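Local coordinates for porin B (Pseudomonas putida, PDB 4GEY), which probably forms a carbohydrate-selective beta-barrel channel for the uptake of sugars such as glucose across the outer membrane, at residues R343-V357 and Q386-V400. The protein carries 2 engineered substitutions. Sequence-based numbering, arbitrary orientation.
Sequences RPKDDIGFGVARIHV and QRTEYNAELYYGFHV. With DMU (decyl-beta-D-maltopyranoside), chain L; C8E ((hydroxyethyloxy)tri(ethyloxy)octane), chain D; C8E ((hydroxyethyloxy)tri(ethyloxy)octane), chain E.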
loop_
_atom_site.group_PDB
_atom_site.type_symbol
_atom_site.label_atom_id
_atom_site.label_comp_id
_atom_site.label_asym_id
_atom_site.label_seq_id
_atom_site.Cartn_x
_atom_site.Cartn_y
_atom_site.Cartn_z
ATOM N N ARG A 343 15.091 -25.752 1.352
ATOM C CA ARG A 343 13.931 -24.964 0.952
ATOM C C ARG A 343 14.337 -23.674 0.231
ATOM O O ARG A 343 14.167 -22.568 0.759
ATOM C CB ARG A 343 13.048 -24.685 2.167
ATOM C CG ARG A 343 12.560 -25.965 2.863
ATOM C CD ARG A 343 11.400 -26.606 2.123
ATOM N NE ARG A 343 10.335 -25.633 1.933
ATOM C CZ ARG A 343 9.330 -25.785 1.082
ATOM N NH1 ARG A 343 9.239 -26.884 0.336
ATOM N NH2 ARG A 343 8.426 -24.828 0.964
ATOM N N PRO A 344 14.864 -23.823 -0.997
ATOM C CA PRO A 344 15.521 -22.773 -1.785
ATOM C C PRO A 344 14.592 -21.671 -2.283
ATOM O O PRO A 344 15.087 -20.636 -2.746
ATOM C CB PRO A 344 16.072 -23.546 -2.987
ATOM C CG PRO A 344 15.141 -24.677 -3.142
ATOM C CD PRO A 344 14.816 -25.094 -1.739
ATOM N N LYS A 345 13.283 -21.890 -2.216
ATOM C CA LYS A 345 12.343 -20.868 -2.656
ATOM C C LYS A 345 11.626 -20.186 -1.494
ATOM O O LYS A 345 10.820 -19.287 -1.723
ATOM C CB LYS A 345 11.325 -21.441 -3.643
ATOM C CG LYS A 345 11.928 -21.955 -4.929
ATOM C CD LYS A 345 10.846 -22.256 -5.947
ATOM C CE LYS A 345 11.423 -22.459 -7.340
ATOM N NZ LYS A 345 10.342 -22.736 -8.328
ATOM N N ASP A 346 11.913 -20.605 -0.259
ATOM C CA ASP A 346 11.318 -19.976 0.922
ATOM C C ASP A 346 11.974 -18.631 1.215
ATOM O O ASP A 346 13.103 -18.378 0.798
ATOM C CB ASP A 346 11.462 -20.868 2.156
ATOM C CG ASP A 346 10.460 -22.011 2.183
ATOM O OD1 ASP A 346 9.623 -22.113 1.259
ATOM O OD2 ASP A 346 10.511 -22.802 3.146
ATOM N N ASP A 347 11.279 -17.764 1.940
ATOM C CA ASP A 347 11.880 -16.486 2.318
ATOM C C ASP A 347 11.658 -16.094 3.781
ATOM O O ASP A 347 10.701 -16.533 4.437
ATOM C CB ASP A 347 11.518 -15.359 1.334
ATOM C CG ASP A 347 10.043 -14.989 1.355
ATOM O OD1 ASP A 347 9.204 -15.861 1.672
ATOM O OD2 ASP A 347 9.715 -13.817 1.038
ATOM N N ILE A 348 12.600 -15.314 4.301
ATOM C CA ILE A 348 12.514 -14.802 5.658
ATOM C C ILE A 348 12.485 -13.285 5.599
ATOM O O ILE A 348 13.383 -12.677 5.032
ATOM C CB ILE A 348 13.724 -15.227 6.481
ATOM C CG1 ILE A 348 13.775 -16.740 6.588
ATOM C CG2 ILE A 348 13.629 -14.649 7.873
ATOM C CD1 ILE A 348 14.955 -17.248 7.345
ATOM N N GLY A 349 11.455 -12.671 6.169
ATOM C CA GLY A 349 11.359 -11.225 6.155
ATOM C C GLY A 349 11.456 -10.591 7.529
ATOM O O GLY A 349 10.999 -11.164 8.523
ATOM N N PHE A 350 12.058 -9.404 7.589
ATOM C CA PHE A 350 11.995 -8.582 8.785
ATOM C C PHE A 350 11.983 -7.102 8.437
ATOM O O PHE A 350 12.789 -6.647 7.629
ATOM C CB PHE A 350 13.153 -8.871 9.716
ATOM C CG PHE A 350 13.222 -7.927 10.863
ATOM C CD1 PHE A 350 12.303 -8.016 11.891
ATOM C CD2 PHE A 350 14.176 -6.927 10.900
ATOM C CE1 PHE A 350 12.340 -7.129 12.948
ATOM C CE2 PHE A 350 14.225 -6.045 11.950
ATOM C CZ PHE A 350 13.303 -6.142 12.979
ATOM N N GLY A 351 11.075 -6.351 9.055
ATOM C CA GLY A 351 10.942 -4.938 8.770
ATOM C C GLY A 351 10.587 -4.097 9.981
ATOM O O GLY A 351 9.840 -4.530 10.854
ATOM N N VAL A 352 11.113 -2.880 10.029
ATOM C CA VAL A 352 10.790 -1.945 11.103
ATOM C C VAL A 352 10.351 -0.662 10.444
ATOM O O VAL A 352 10.967 -0.230 9.473
ATOM C CB VAL A 352 12.008 -1.587 11.984
ATOM C CG1 VAL A 352 11.552 -1.251 13.408
ATOM C CG2 VAL A 352 13.024 -2.711 12.000
ATOM N N ALA A 353 9.286 -0.061 10.963
ATOM C CA ALA A 353 8.785 1.198 10.434
ATOM C C ALA A 353 8.529 2.159 11.561
ATOM O O ALA A 353 8.143 1.763 12.648
ATOM C CB ALA A 353 7.515 0.986 9.652
ATOM N N ARG A 354 8.750 3.435 11.283
ATOM C CA ARG A 354 8.460 4.503 12.220
ATOM C C ARG A 354 7.499 5.449 11.523
ATOM O O ARG A 354 7.724 5.837 10.383
ATOM C CB ARG A 354 9.750 5.228 12.589
ATOM C CG ARG A 354 9.558 6.507 13.357
ATOM C CD ARG A 354 10.868 7.239 13.545
ATOM N NE ARG A 354 10.612 8.501 14.219
ATOM C CZ ARG A 354 10.503 9.672 13.600
ATOM N NH1 ARG A 354 10.659 9.736 12.291
ATOM N NH2 ARG A 354 10.255 10.780 14.292
ATOM N N ILE A 355 6.409 5.787 12.199
ATOM C CA ILE A 355 5.398 6.685 11.651
ATOM C C ILE A 355 5.194 7.857 12.593
ATOM O O ILE A 355 4.592 7.717 13.661
ATOM C CB ILE A 355 4.061 5.963 11.487
ATOM C CG1 ILE A 355 4.250 4.715 10.616
ATOM C CG2 ILE A 355 3.026 6.898 10.897
ATOM C CD1 ILE A 355 3.129 3.685 10.734
ATOM N N HIS A 356 5.696 9.018 12.207
ATOM C CA HIS A 356 5.618 10.183 13.083
ATOM C C HIS A 356 4.427 11.099 12.778
ATOM O O HIS A 356 4.129 11.373 11.617
ATOM C CB HIS A 356 6.922 10.972 13.036
ATOM C CG HIS A 356 6.910 12.199 13.887
ATOM N ND1 HIS A 356 6.724 13.463 13.368
ATOM C CD2 HIS A 356 7.054 12.356 15.224
ATOM C CE1 HIS A 356 6.758 14.345 14.350
ATOM N NE2 HIS A 356 6.956 13.701 15.486
ATOM N N VAL A 357 3.754 11.560 13.832
ATOM C CA VAL A 357 2.617 12.457 13.688
ATOM C C VAL A 357 3.014 13.915 13.854
ATOM O O VAL A 357 3.634 14.291 14.849
ATOM C CB VAL A 357 1.499 12.173 14.712
ATOM C CG1 VAL A 357 0.287 13.039 14.403
ATOM C CG2 VAL A 357 1.119 10.702 14.725
ATOM N N GLN A 386 -1.329 12.078 19.951
ATOM C CA GLN A 386 -0.711 11.205 18.968
ATOM C C GLN A 386 0.706 11.634 18.646
ATOM O O GLN A 386 0.938 12.756 18.211
ATOM C CB GLN A 386 -1.553 11.149 17.705
ATOM C CG GLN A 386 -2.870 10.482 17.924
ATOM C CD GLN A 386 -3.656 10.349 16.651
ATOM O OE1 GLN A 386 -4.174 11.335 16.123
ATOM N NE2 GLN A 386 -3.754 9.124 16.144
ATOM N N ARG A 387 1.650 10.720 18.859
ATOM C CA ARG A 387 3.070 11.038 18.767
ATOM C C ARG A 387 3.809 10.206 17.706
ATOM O O ARG A 387 4.045 10.688 16.608
ATOM C CB ARG A 387 3.730 10.951 20.155
ATOM C CG ARG A 387 2.772 11.338 21.293
ATOM C CD ARG A 387 3.396 11.215 22.685
ATOM N NE ARG A 387 3.922 12.491 23.169
ATOM C CZ ARG A 387 3.442 13.154 24.215
ATOM N NH1 ARG A 387 2.424 12.667 24.913
ATOM N NH2 ARG A 387 3.991 14.309 24.566
ATOM N N THR A 388 4.181 8.972 18.015
ATOM C CA THR A 388 4.940 8.165 17.055
ATOM C C THR A 388 4.610 6.690 17.214
ATOM O O THR A 388 4.688 6.151 18.312
ATOM C CB THR A 388 6.459 8.340 17.230
ATOM O OG1 THR A 388 6.788 9.735 17.314
ATOM C CG2 THR A 388 7.203 7.713 16.066
ATOM N N GLU A 389 4.239 6.055 16.108
ATOM C CA GLU A 389 3.863 4.652 16.084
ATOM C C GLU A 389 4.985 3.883 15.411
ATOM O O GLU A 389 5.533 4.330 14.394
ATOM C CB GLU A 389 2.568 4.472 15.295
ATOM C CG GLU A 389 2.164 3.029 15.023
ATOM C CD GLU A 389 0.891 2.909 14.163
ATOM O OE1 GLU A 389 0.865 2.059 13.249
ATOM O OE2 GLU A 389 -0.085 3.657 14.394
ATOM N N TYR A 390 5.340 2.739 15.984
ATOM C CA TYR A 390 6.328 1.867 15.362
ATOM C C TYR A 390 5.682 0.537 14.997
ATOM O O TYR A 390 4.792 0.056 15.705
ATOM C CB TYR A 390 7.534 1.643 16.283
ATOM C CG TYR A 390 8.367 2.888 16.500
ATOM C CD1 TYR A 390 7.944 3.885 17.372
ATOM C CD2 TYR A 390 9.579 3.063 15.842
ATOM C CE1 TYR A 390 8.701 5.025 17.581
ATOM C CE2 TYR A 390 10.346 4.198 16.047
ATOM C CZ TYR A 390 9.897 5.176 16.916
ATOM O OH TYR A 390 10.631 6.309 17.124
ATOM N N ASN A 391 6.119 -0.047 13.884
ATOM C CA ASN A 391 5.645 -1.367 13.488
ATOM C C ASN A 391 6.831 -2.236 13.168
ATOM O O ASN A 391 7.835 -1.748 12.633
ATOM C CB ASN A 391 4.755 -1.300 12.246
ATOM C CG ASN A 391 3.380 -0.719 12.526
ATOM O OD1 ASN A 391 2.370 -1.437 12.519
ATOM N ND2 ASN A 391 3.326 0.590 12.743
ATOM N N ALA A 392 6.715 -3.524 13.481
ATOM C CA ALA A 392 7.717 -4.487 13.055
ATOM C C ALA A 392 7.084 -5.826 12.703
ATOM O O ALA A 392 6.139 -6.279 13.362
ATOM C CB ALA A 392 8.795 -4.655 14.112
ATOM N N GLU A 393 7.607 -6.456 11.656
ATOM C CA GLU A 393 7.154 -7.784 11.274
ATOM C C GLU A 393 8.330 -8.720 11.013
ATOM O O GLU A 393 9.334 -8.347 10.407
ATOM C CB GLU A 393 6.241 -7.699 10.044
ATOM C CG GLU A 393 5.670 -9.041 9.552
ATOM C CD GLU A 393 4.665 -8.880 8.397
ATOM O OE1 GLU A 393 4.110 -7.766 8.235
ATOM O OE2 GLU A 393 4.430 -9.860 7.648
ATOM N N LEU A 394 8.213 -9.941 11.498
ATOM C CA LEU A 394 9.125 -10.998 11.097
ATOM C C LEU A 394 8.265 -12.112 10.502
ATOM O O LEU A 394 7.276 -12.527 11.116
ATOM C CB LEU A 394 9.920 -11.497 12.297
ATOM C CG LEU A 394 10.551 -12.877 12.149
ATOM C CD1 LEU A 394 11.626 -12.835 11.077
ATOM C CD2 LEU A 394 11.098 -13.401 13.494
ATOM N N TYR A 395 8.608 -12.571 9.300
ATOM C CA TYR A 395 7.812 -13.619 8.678
ATOM C C TYR A 395 8.644 -14.739 8.072
ATOM O O TYR A 395 9.852 -14.602 7.888
ATOM C CB TYR A 395 6.814 -13.042 7.655
ATOM C CG TYR A 395 7.382 -12.601 6.303
ATOM C CD1 TYR A 395 7.843 -13.530 5.379
ATOM C CD2 TYR A 395 7.390 -11.270 5.932
ATOM C CE1 TYR A 395 8.329 -13.151 4.168
ATOM C CE2 TYR A 395 7.876 -10.874 4.700
ATOM C CZ TYR A 395 8.347 -11.824 3.823
ATOM O OH TYR A 395 8.846 -11.466 2.586
ATOM N N TYR A 396 7.975 -15.846 7.758
ATOM C CA TYR A 396 8.597 -16.953 7.033
ATOM C C TYR A 396 7.630 -17.401 5.935
ATOM O O TYR A 396 6.489 -17.765 6.216
ATOM C CB TYR A 396 8.946 -18.127 7.967
ATOM C CG TYR A 396 9.719 -19.217 7.252
ATOM C CD1 TYR A 396 9.079 -20.090 6.372
ATOM C CD2 TYR A 396 11.098 -19.361 7.427
ATOM C CE1 TYR A 396 9.789 -21.071 5.686
ATOM C CE2 TYR A 396 11.818 -20.348 6.749
ATOM C CZ TYR A 396 11.153 -21.190 5.879
ATOM O OH TYR A 396 11.827 -22.161 5.194
ATOM N N GLY A 397 8.084 -17.384 4.687
ATOM C CA GLY A 397 7.229 -17.765 3.576
ATOM C C GLY A 397 7.495 -19.175 3.085
ATOM O O GLY A 397 8.571 -19.438 2.554
ATOM N N PHE A 398 6.541 -20.092 3.265
ATOM C CA PHE A 398 6.696 -21.428 2.692
ATOM C C PHE A 398 6.237 -21.373 1.255
ATOM O O PHE A 398 5.112 -20.956 0.965
ATOM C CB PHE A 398 5.873 -22.500 3.419
ATOM C CG PHE A 398 6.200 -22.652 4.875
ATOM C CD1 PHE A 398 7.184 -23.536 5.291
ATOM C CD2 PHE A 398 5.497 -21.927 5.842
ATOM C CE1 PHE A 398 7.474 -23.688 6.654
ATOM C CE2 PHE A 398 5.778 -22.074 7.199
ATOM C CZ PHE A 398 6.765 -22.953 7.604
ATOM N N HIS A 399 7.113 -21.776 0.351
ATOM C CA HIS A 399 6.734 -21.917 -1.043
ATOM C C HIS A 399 6.127 -23.311 -1.213
ATOM O O HIS A 399 6.834 -24.265 -1.520
ATOM C CB HIS A 399 7.957 -21.735 -1.947
ATOM C CG HIS A 399 7.651 -21.870 -3.402
ATOM N ND1 HIS A 399 7.454 -23.095 -4.009
ATOM C CD2 HIS A 399 7.504 -20.941 -4.374
ATOM C CE1 HIS A 399 7.196 -22.911 -5.290
ATOM N NE2 HIS A 399 7.214 -21.611 -5.537
ATOM N N VAL A 400 4.824 -23.423 -0.990
ATOM C CA VAL A 400 4.145 -24.704 -1.080
ATOM C C VAL A 400 4.135 -25.207 -2.517
ATOM O O VAL A 400 4.635 -26.286 -2.806
ATOM C CB VAL A 400 2.682 -24.649 -0.559
ATOM C CG1 VAL A 400 2.185 -26.070 -0.316
ATOM C CG2 VAL A 400 2.580 -23.846 0.706
HETATM C C1 DMU L . 8.499 7.284 22.011
HETATM C C2 DMU L . 7.751 8.481 22.326
HETATM C C3 DMU L . 7.860 9.133 23.658
HETATM C C4 DMU L . 9.131 8.756 24.454
HETATM O O5 DMU L . 9.352 7.236 24.291
HETATM C C6 DMU L . 9.572 6.873 22.915
HETATM O O7 DMU L . 7.852 10.573 23.514
HETATM O O16 DMU L . 9.860 5.468 22.846
HETATM C C18 DMU L . 11.024 5.043 22.136
HETATM C C19 DMU L . 11.123 3.548 21.735
HETATM C C22 DMU L . 10.986 3.122 20.228
HETATM C C25 DMU L . 11.080 1.622 19.938
HETATM C C28 DMU L . 10.660 1.064 18.593
HETATM C C31 DMU L . 10.270 -0.400 18.550
HETATM C C34 DMU L . 10.135 -1.105 17.218
HETATM C C37 DMU L . 9.070 -2.145 17.061
HETATM O O49 DMU L . 9.052 7.492 20.644
HETATM O O55 DMU L . 6.350 8.248 21.932
HETATM C C57 DMU L . 9.087 9.089 25.767
HETATM O O61 DMU L . 9.705 8.228 26.660
HETATM C C5 DMU L . 7.411 12.591 24.748
HETATM C C7 DMU L . 7.587 12.710 26.160
HETATM C C8 DMU L . 6.424 12.269 26.939
HETATM C C9 DMU L . 6.058 10.782 26.672
HETATM O O1 DMU L . 6.285 10.430 25.194
HETATM C C10 DMU L . 6.894 11.317 24.225
HETATM O O2 DMU L . 6.685 12.404 28.306
HETATM O O3 DMU L . 8.678 12.930 24.087
HETATM O O4 DMU L . 7.854 14.117 26.450
HETATM C C11 DMU L . 4.799 10.530 26.978
HETATM O O6 DMU L . 4.338 9.238 26.799
HETATM C C1 C8E D . 1.286 -17.939 12.804
HETATM C C2 C8E D . 1.920 -17.185 13.970
HETATM C C3 C8E D . 3.264 -17.802 14.347
HETATM C C4 C8E D . 4.372 -16.762 14.205
HETATM C C5 C8E D . 5.252 -17.001 12.972
HETATM C C6 C8E D . 6.747 -17.031 13.299
HETATM C C7 C8E D . 7.599 -16.469 12.163
HETATM C C8 C8E D . 8.996 -16.111 12.660
HETATM O O9 C8E D . 9.959 -17.113 12.362
HETATM C C10 C8E D . 11.035 -16.672 11.545
HETATM C C11 C8E D . 12.345 -17.398 11.888
HETATM O O12 C8E D . 12.243 -18.815 11.823
HETATM C C13 C8E D . 13.434 -19.432 11.338
HETATM C C14 C8E D . 13.171 -20.813 10.716
HETATM O O15 C8E D . 14.308 -21.658 10.816
HETATM C C16 C8E D . 14.727 -22.205 9.576
HETATM C C17 C8E D . 14.651 -23.735 9.552
HETATM O O18 C8E D . 15.069 -24.240 8.290
HETATM C C19 C8E D . 16.230 -25.052 8.317
HETATM C C20 C8E D . 16.163 -26.040 7.154
HETATM O O21 C8E D . 16.692 -27.301 7.502
HETATM C C10 C8E E . 13.890 -28.725 7.187
HETATM C C11 C8E E . 12.396 -28.524 6.945
HETATM O O12 C8E E . 12.075 -27.153 6.831
HETATM C C13 C8E E . 12.263 -26.439 8.038
HETATM C C14 C8E E . 11.012 -25.643 8.412
HETATM O O15 C8E E . 11.329 -24.266 8.436
HETATM C C16 C8E E . 11.054 -23.628 9.669
HETATM C C17 C8E E . 9.564 -23.324 9.845
HETATM O O18 C8E E . 9.409 -22.142 10.611
HETATM C C19 C8E E . 8.197 -21.466 10.362
HETATM C C20 C8E E . 7.709 -20.821 11.653
HETATM O O21 C8E E . 6.534 -21.460 12.097
#
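Asp347 and Gly397 form the first of five hydrogen-bonded pairs that zip strand 347-357 antiparallel to strand 388-399, two neighbouring staves of the porin barrel whose axes come within 4.6 Å. The bonds run from Gly397 N to Asp347 O (2.8 Å) as far as Val357 N to Arg387 O.

Polar side chains gather at the end where the turn 343-346 enters the barrel. Asp346 OD2 takes the Tyr396 hydroxyl on its anti lone pair (OH to OD2, 2.5 Å), carboxylate and ring standing 83° apart, while Asp346 OD1 accepts His399 N at 2.7 Å in a nearly straight bond. Arg343 grips the same carboxylate side-on in a salt bridge, NE to OD2 and NH2 to OD1. Four donors thus fix its rotation, and an alanine here would probably leave the Arg343 charge without its mate and the Tyr396 hydroxyl free to turn.

On the channel-facing side Tyr395, its CG lodged between backbone N and carbonyl carbon (chi1 76°), leans back across the partner strand. Gly349 CA makes a CH-pi contact over the Tyr395 ring, 3.8 Å from the centroid, and Tyr395 OH donates to Asp347 OD2 (2.9 Å). Lys345 CD makes a second CH-pi contact, over the His399 ring.

On the other side Ile348 CG1 meets Tyr396 CD2 at 3.8 Å, and the aliphatic part of Arg354 packs alongside Tyr390 (CG to CE2, 3.6 Å), its NH1 hydrogen-bonded to Gln330 on strand 326-337. Detergent along Tyr390, Ala392 and Leu394 marks this surface as lipid-facing, whereas Glu389, Asn391 and Glu393 point inward, their carboxylates and amide bonded to inner-loop residues such as Ser117 and Asn167.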